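Local coordinates for putative esterase/lipase/thioesterase (Silicibacter sp., PDB 2PBL), which is a putative esterase, lipase or thioesterase of the alpha/beta-hydrolase fold that probably hydrolyses ester or thioester bonds with a serine nucleophile, at residues N10-W24 / F238-A250. Sequence-based numbering, arbitrary orientation.
Sequences NGAYIEGAADYPPRW and FEKHHFNVIEPLA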
loop_
_atom_site.group_PDB
_atom_site.type_symbol
_atom_site.label_atom_id
_atom_site.label_comp_id
_atom_site.label_asym_id
_atom_site.label_seq_id
_atom_site.Cartn_x
_atom_site.Cartn_y
_atom_site.Cartn_z
ATOM N N ASN A 10 0.904 16.665 1.756
ATOM C CA ASN A 10 1.952 16.338 0.802
ATOM C C ASN A 10 1.966 17.239 -0.420
ATOM O O ASN A 10 2.974 17.879 -0.714
ATOM C CB ASN A 10 1.855 14.863 0.389
ATOM C CG ASN A 10 2.117 13.911 1.558
ATOM O OD1 ASN A 10 3.175 13.965 2.216
ATOM N ND2 ASN A 10 1.130 13.035 1.835
ATOM N N GLY A 11 0.847 17.260 -1.136
ATOM C CA GLY A 11 0.682 18.061 -2.350
ATOM C C GLY A 11 1.158 19.499 -2.307
ATOM O O GLY A 11 1.810 19.948 -3.229
ATOM N N ALA A 12 0.858 20.194 -1.217
ATOM C CA ALA A 12 1.258 21.596 -1.029
ATOM C C ALA A 12 2.752 21.828 -1.121
ATOM O O ALA A 12 3.170 22.956 -1.372
ATOM C CB ALA A 12 0.769 22.107 0.315
ATOM N N TYR A 13 3.540 20.773 -0.902
ATOM C CA TYR A 13 4.999 20.834 -0.928
ATOM C C TYR A 13 5.650 20.111 -2.080
ATOM O O TYR A 13 6.870 19.973 -2.108
ATOM C CB TYR A 13 5.544 20.276 0.382
ATOM C CG TYR A 13 5.148 21.153 1.505
ATOM C CD1 TYR A 13 5.903 22.279 1.807
ATOM C CD2 TYR A 13 3.981 20.926 2.213
ATOM C CE1 TYR A 13 5.535 23.131 2.823
ATOM C CE2 TYR A 13 3.590 21.775 3.227
ATOM C CZ TYR A 13 4.384 22.882 3.530
ATOM O OH TYR A 13 4.035 23.756 4.533
ATOM N N ILE A 14 4.860 19.683 -3.048
ATOM C CA ILE A 14 5.381 18.939 -4.162
ATOM C C ILE A 14 5.124 19.732 -5.422
ATOM O O ILE A 14 3.974 20.059 -5.741
ATOM C CB ILE A 14 4.697 17.534 -4.229
ATOM C CG1 ILE A 14 5.131 16.677 -3.032
ATOM C CG2 ILE A 14 5.055 16.835 -5.501
ATOM C CD1 ILE A 14 4.264 15.424 -2.868
ATOM N N GLU A 15 6.199 20.043 -6.143
ATOM C CA GLU A 15 6.053 20.793 -7.383
ATOM C C GLU A 15 5.359 19.869 -8.387
ATOM O O GLU A 15 5.736 18.681 -8.564
ATOM C CB GLU A 15 7.397 21.338 -7.946
ATOM C CG GLU A 15 8.165 20.368 -8.902
ATOM C CD GLU A 15 9.460 20.942 -9.482
ATOM O OE1 GLU A 15 9.753 22.146 -9.250
ATOM O OE2 GLU A 15 10.179 20.170 -10.179
ATOM N N GLY A 16 4.328 20.407 -9.026
ATOM C CA GLY A 16 3.559 19.662 -10.024
ATOM C C GLY A 16 2.601 18.666 -9.401
ATOM O O GLY A 16 2.105 17.771 -10.100
ATOM N N ALA A 17 2.303 18.838 -8.112
ATOM C CA ALA A 17 1.422 17.925 -7.393
ATOM C C ALA A 17 0.097 17.629 -8.153
ATOM O O ALA A 17 -0.375 16.481 -8.236
ATOM C CB ALA A 17 1.124 18.485 -6.009
ATOM N N ALA A 18 -0.474 18.700 -8.703
ATOM C CA ALA A 18 -1.739 18.677 -9.432
ATOM C C ALA A 18 -1.748 17.781 -10.645
ATOM O O ALA A 18 -2.824 17.319 -11.108
ATOM C CB ALA A 18 -2.062 20.097 -9.900
ATOM N N ASP A 19 -0.574 17.586 -11.209
ATOM C CA ASP A 19 -0.469 16.793 -12.393
ATOM C C ASP A 19 -0.391 15.294 -12.135
ATOM O O ASP A 19 -0.625 14.526 -13.035
ATOM C CB ASP A 19 0.762 17.220 -13.167
ATOM C CG ASP A 19 0.683 18.694 -13.643
ATOM O OD1 ASP A 19 -0.436 19.157 -14.004
ATOM O OD2 ASP A 19 1.747 19.363 -13.658
ATOM N N TYR A 20 -0.069 14.872 -10.919
ATOM C CA TYR A 20 0.066 13.419 -10.696
ATOM C C TYR A 20 -1.216 12.591 -10.948
ATOM O O TYR A 20 -1.141 11.592 -11.645
ATOM C CB TYR A 20 0.706 13.133 -9.326
ATOM C CG TYR A 20 2.202 13.388 -9.362
ATOM C CD1 TYR A 20 2.735 14.641 -9.063
ATOM C CD2 TYR A 20 3.090 12.371 -9.703
ATOM C CE1 TYR A 20 4.120 14.863 -9.110
ATOM C CE2 TYR A 20 4.460 12.588 -9.756
ATOM C CZ TYR A 20 4.964 13.834 -9.472
ATOM O OH TYR A 20 6.317 14.036 -9.524
ATOM N N PRO A 21 -2.352 12.962 -10.346
ATOM C CA PRO A 21 -3.575 12.170 -10.543
ATOM C C PRO A 21 -3.947 11.917 -11.984
ATOM O O PRO A 21 -4.212 10.774 -12.352
ATOM C CB PRO A 21 -4.625 12.953 -9.767
ATOM C CG PRO A 21 -3.858 13.561 -8.673
ATOM C CD PRO A 21 -2.570 14.012 -9.341
ATOM N N PRO A 22 -4.003 12.971 -12.807
ATOM C CA PRO A 22 -4.356 12.686 -14.192
ATOM C C PRO A 22 -3.351 11.807 -14.932
ATOM O O PRO A 22 -3.739 10.938 -15.738
ATOM C CB PRO A 22 -4.461 14.081 -14.820
ATOM C CG PRO A 22 -3.766 14.979 -13.938
ATOM C CD PRO A 22 -3.826 14.415 -12.567
ATOM N N ARG A 23 -2.065 12.005 -14.657
ATOM C CA ARG A 23 -1.051 11.243 -15.352
ATOM C C ARG A 23 -1.033 9.783 -14.902
ATOM O O ARG A 23 -0.744 8.903 -15.701
ATOM C CB ARG A 23 0.314 11.863 -15.154
ATOM C CG ARG A 23 0.382 13.228 -15.806
ATOM C CD ARG A 23 1.624 13.941 -15.444
ATOM N NE ARG A 23 1.624 15.271 -16.048
ATOM C CZ ARG A 23 2.622 16.146 -15.942
ATOM N NH1 ARG A 23 3.714 15.845 -15.247
ATOM N NH2 ARG A 23 2.511 17.327 -16.526
ATOM N N TRP A 24 -1.290 9.556 -13.624
ATOM C CA TRP A 24 -1.367 8.182 -13.101
ATOM C C TRP A 24 -2.507 7.441 -13.757
ATOM O O TRP A 24 -2.341 6.306 -14.200
ATOM C CB TRP A 24 -1.605 8.166 -11.596
ATOM C CG TRP A 24 -0.471 8.529 -10.736
ATOM C CD1 TRP A 24 0.842 8.275 -10.950
ATOM C CD2 TRP A 24 -0.556 9.153 -9.459
ATOM N NE1 TRP A 24 1.579 8.739 -9.890
ATOM C CE2 TRP A 24 0.748 9.267 -8.960
ATOM C CE3 TRP A 24 -1.612 9.620 -8.679
ATOM C CZ2 TRP A 24 1.031 9.847 -7.719
ATOM C CZ3 TRP A 24 -1.326 10.210 -7.451
ATOM C CH2 TRP A 24 -0.014 10.315 -6.994
ATOM N N PHE A 238 16.841 8.595 -2.440
ATOM C CA PHE A 238 17.447 9.911 -2.717
ATOM C C PHE A 238 16.523 10.918 -3.402
ATOM O O PHE A 238 16.044 10.691 -4.503
ATOM C CB PHE A 238 18.709 9.735 -3.533
ATOM C CG PHE A 238 19.378 11.031 -3.868
ATOM C CD1 PHE A 238 20.142 11.693 -2.899
ATOM C CD2 PHE A 238 19.243 11.597 -5.141
ATOM C CE1 PHE A 238 20.777 12.914 -3.199
ATOM C CE2 PHE A 238 19.872 12.814 -5.450
ATOM C CZ PHE A 238 20.639 13.469 -4.472
ATOM N N GLU A 239 16.261 12.021 -2.712
ATOM C CA GLU A 239 15.464 13.154 -3.219
ATOM C C GLU A 239 14.054 12.861 -3.683
ATOM O O GLU A 239 13.431 13.698 -4.294
ATOM C CB GLU A 239 16.237 13.920 -4.302
ATOM C CG GLU A 239 17.500 14.545 -3.799
ATOM C CD GLU A 239 17.318 15.590 -2.705
ATOM O OE1 GLU A 239 16.188 16.028 -2.446
ATOM O OE2 GLU A 239 18.339 16.008 -2.113
ATOM N N LYS A 240 13.511 11.713 -3.307
ATOM C CA LYS A 240 12.127 11.381 -3.659
ATOM C C LYS A 240 11.111 12.060 -2.756
ATOM O O LYS A 240 11.383 12.277 -1.550
ATOM C CB LYS A 240 11.916 9.876 -3.647
ATOM C CG LYS A 240 12.715 9.101 -4.676
ATOM C CD LYS A 240 12.410 9.454 -6.118
ATOM C CE LYS A 240 13.294 8.666 -7.070
ATOM N NZ LYS A 240 13.100 9.152 -8.463
ATOM N N HIS A 241 9.957 12.422 -3.355
ATOM C CA HIS A 241 8.863 13.023 -2.594
ATOM C C HIS A 241 7.734 11.994 -2.531
ATOM O O HIS A 241 7.884 10.891 -3.014
ATOM C CB HIS A 241 8.402 14.397 -3.123
ATOM C CG HIS A 241 8.062 14.416 -4.568
ATOM N ND1 HIS A 241 6.978 13.748 -5.088
ATOM C CD2 HIS A 241 8.638 15.064 -5.600
ATOM C CE1 HIS A 241 6.940 13.928 -6.392
ATOM N NE2 HIS A 241 7.933 14.730 -6.728
ATOM N N HIS A 242 6.625 12.344 -1.896
ATOM C CA HIS A 242 5.534 11.378 -1.653
ATOM C C HIS A 242 4.894 10.818 -2.894
ATOM O O HIS A 242 4.328 9.726 -2.857
ATOM C CB HIS A 242 4.471 12.043 -0.740
ATOM C CG HIS A 242 3.591 11.079 -0.005
ATOM N ND1 HIS A 242 4.074 10.222 0.962
ATOM C CD2 HIS A 242 2.256 10.867 -0.066
ATOM C CE1 HIS A 242 3.078 9.502 1.443
ATOM N NE2 HIS A 242 1.959 9.894 0.861
ATOM N N PHE A 243 4.945 11.559 -3.993
ATOM C CA PHE A 243 4.283 11.146 -5.205
ATOM C C PHE A 243 5.149 10.440 -6.210
ATOM O O PHE A 243 4.610 9.652 -6.953
ATOM C CB PHE A 243 3.555 12.313 -5.866
ATOM C CG PHE A 243 2.456 12.899 -5.046
ATOM C CD1 PHE A 243 1.912 12.254 -3.954
ATOM C CD2 PHE A 243 1.863 14.076 -5.469
ATOM C CE1 PHE A 243 0.897 12.840 -3.238
ATOM C CE2 PHE A 243 0.828 14.650 -4.760
ATOM C CZ PHE A 243 0.344 14.033 -3.657
ATOM N N ASN A 244 6.457 10.693 -6.271
ATOM C CA ASN A 244 7.300 9.949 -7.220
ATOM C C ASN A 244 8.110 8.796 -6.601
ATOM O O ASN A 244 8.821 8.062 -7.331
ATOM C CB ASN A 244 8.211 10.858 -8.070
ATOM C CG ASN A 244 9.231 11.564 -7.289
ATOM O OD1 ASN A 244 9.284 11.489 -6.055
ATOM N ND2 ASN A 244 10.099 12.297 -8.017
ATOM N N VAL A 245 8.017 8.640 -5.281
ATOM C CA VAL A 245 8.678 7.548 -4.527
ATOM C C VAL A 245 8.255 6.171 -5.053
ATOM O O VAL A 245 9.065 5.261 -5.107
ATOM C CB VAL A 245 8.424 7.655 -2.984
ATOM C CG1 VAL A 245 6.984 7.413 -2.601
ATOM C CG2 VAL A 245 9.320 6.694 -2.226
ATOM N N ILE A 246 6.998 6.080 -5.492
ATOM C CA ILE A 246 6.428 4.861 -6.070
ATOM C C ILE A 246 6.795 4.637 -7.538
ATOM O O ILE A 246 6.603 3.546 -8.075
ATOM C CB ILE A 246 4.876 4.870 -5.956
ATOM C CG1 ILE A 246 4.240 6.017 -6.799
ATOM C CG2 ILE A 246 4.450 4.956 -4.505
ATOM C CD1 ILE A 246 2.699 6.145 -6.627
ATOM N N GLU A 247 7.325 5.656 -8.196
ATOM C CA GLU A 247 7.621 5.537 -9.640
ATOM C C GLU A 247 8.502 4.386 -10.030
ATOM O O GLU A 247 8.191 3.737 -11.023
ATOM C CB GLU A 247 8.129 6.849 -10.247
ATOM C CG GLU A 247 7.017 7.846 -10.325
ATOM C CD GLU A 247 7.374 9.222 -10.942
ATOM O OE1 GLU A 247 8.591 9.518 -11.210
ATOM O OE2 GLU A 247 6.399 9.990 -11.131
ATOM N N PRO A 248 9.564 4.097 -9.252
ATOM C CA PRO A 248 10.427 2.940 -9.582
ATOM C C PRO A 248 9.756 1.566 -9.668
ATOM O O PRO A 248 10.371 0.611 -10.192
ATOM C CB PRO A 248 11.471 2.948 -8.458
ATOM C CG PRO A 248 11.515 4.411 -8.047
ATOM C CD PRO A 248 10.101 4.843 -8.095
ATOM N N LEU A 249 8.518 1.446 -9.178
ATOM C CA LEU A 249 7.782 0.190 -9.331
ATOM C C LEU A 249 7.589 -0.196 -10.800
ATOM O O LEU A 249 7.443 -1.382 -11.135
ATOM C CB LEU A 249 6.423 0.256 -8.646
ATOM C CG LEU A 249 6.364 0.249 -7.113
ATOM C CD1 LEU A 249 4.944 0.457 -6.616
ATOM C CD2 LEU A 249 6.908 -1.030 -6.490
ATOM N N ALA A 250 7.551 0.814 -11.673
ATOM C CA ALA A 250 7.389 0.620 -13.113
ATOM C C ALA A 250 8.684 0.103 -13.807
ATOM O O ALA A 250 8.657 -0.312 -14.968
ATOM C CB ALA A 250 6.925 1.960 -13.760
HETATM O O HOH W 1 7.332 16.679 -8.938
HETATM O O HOH W 2 7.251 12.646 -11.422
#
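F243 inserts its ring between I14 and W24, placed there by CG lying anti to the carbonyl carbon (chi1 -63°): I14 CD1 sits over the centre of one face, 3.8 Å from the ring centroid, and W24 turns the edge of its six-membered ring, through CH2, toward the opposite face, planes 76° apart. F243 CB lies over the centre of the Y20 ring, and the F243 edge comes offset toward that face. I14 branches to a second ring, CG2 making a CH-pi contact 3.6 Å from the H241 centroid. On the other face of this imidazole lies N244 OD1, which accepts the H241 backbone N-H; ND1 accepts F243 N, fixing the ring's rotation. The N10 amide stacks on H242, planes 17° apart. Polar links run through water: one molecule joins E15 O, Y20 OH and H241 NE2, another Y20 OH and E247 OE2. A leucine in place of Y20 would probably leave both waters without their shared hydroxyl and F243 CB without its aromatic floor. H242 hydrogen-bonds S137 OG through NE2 and E215 OE1 through ND1, the pattern of a Ser-His-Glu triad. The aromatic cluster of Y20, W24, H241 and F243 packs 10-24 against the probable catalytic-histidine loop of an alpha/beta-hydrolase, following the last strand, 233-237.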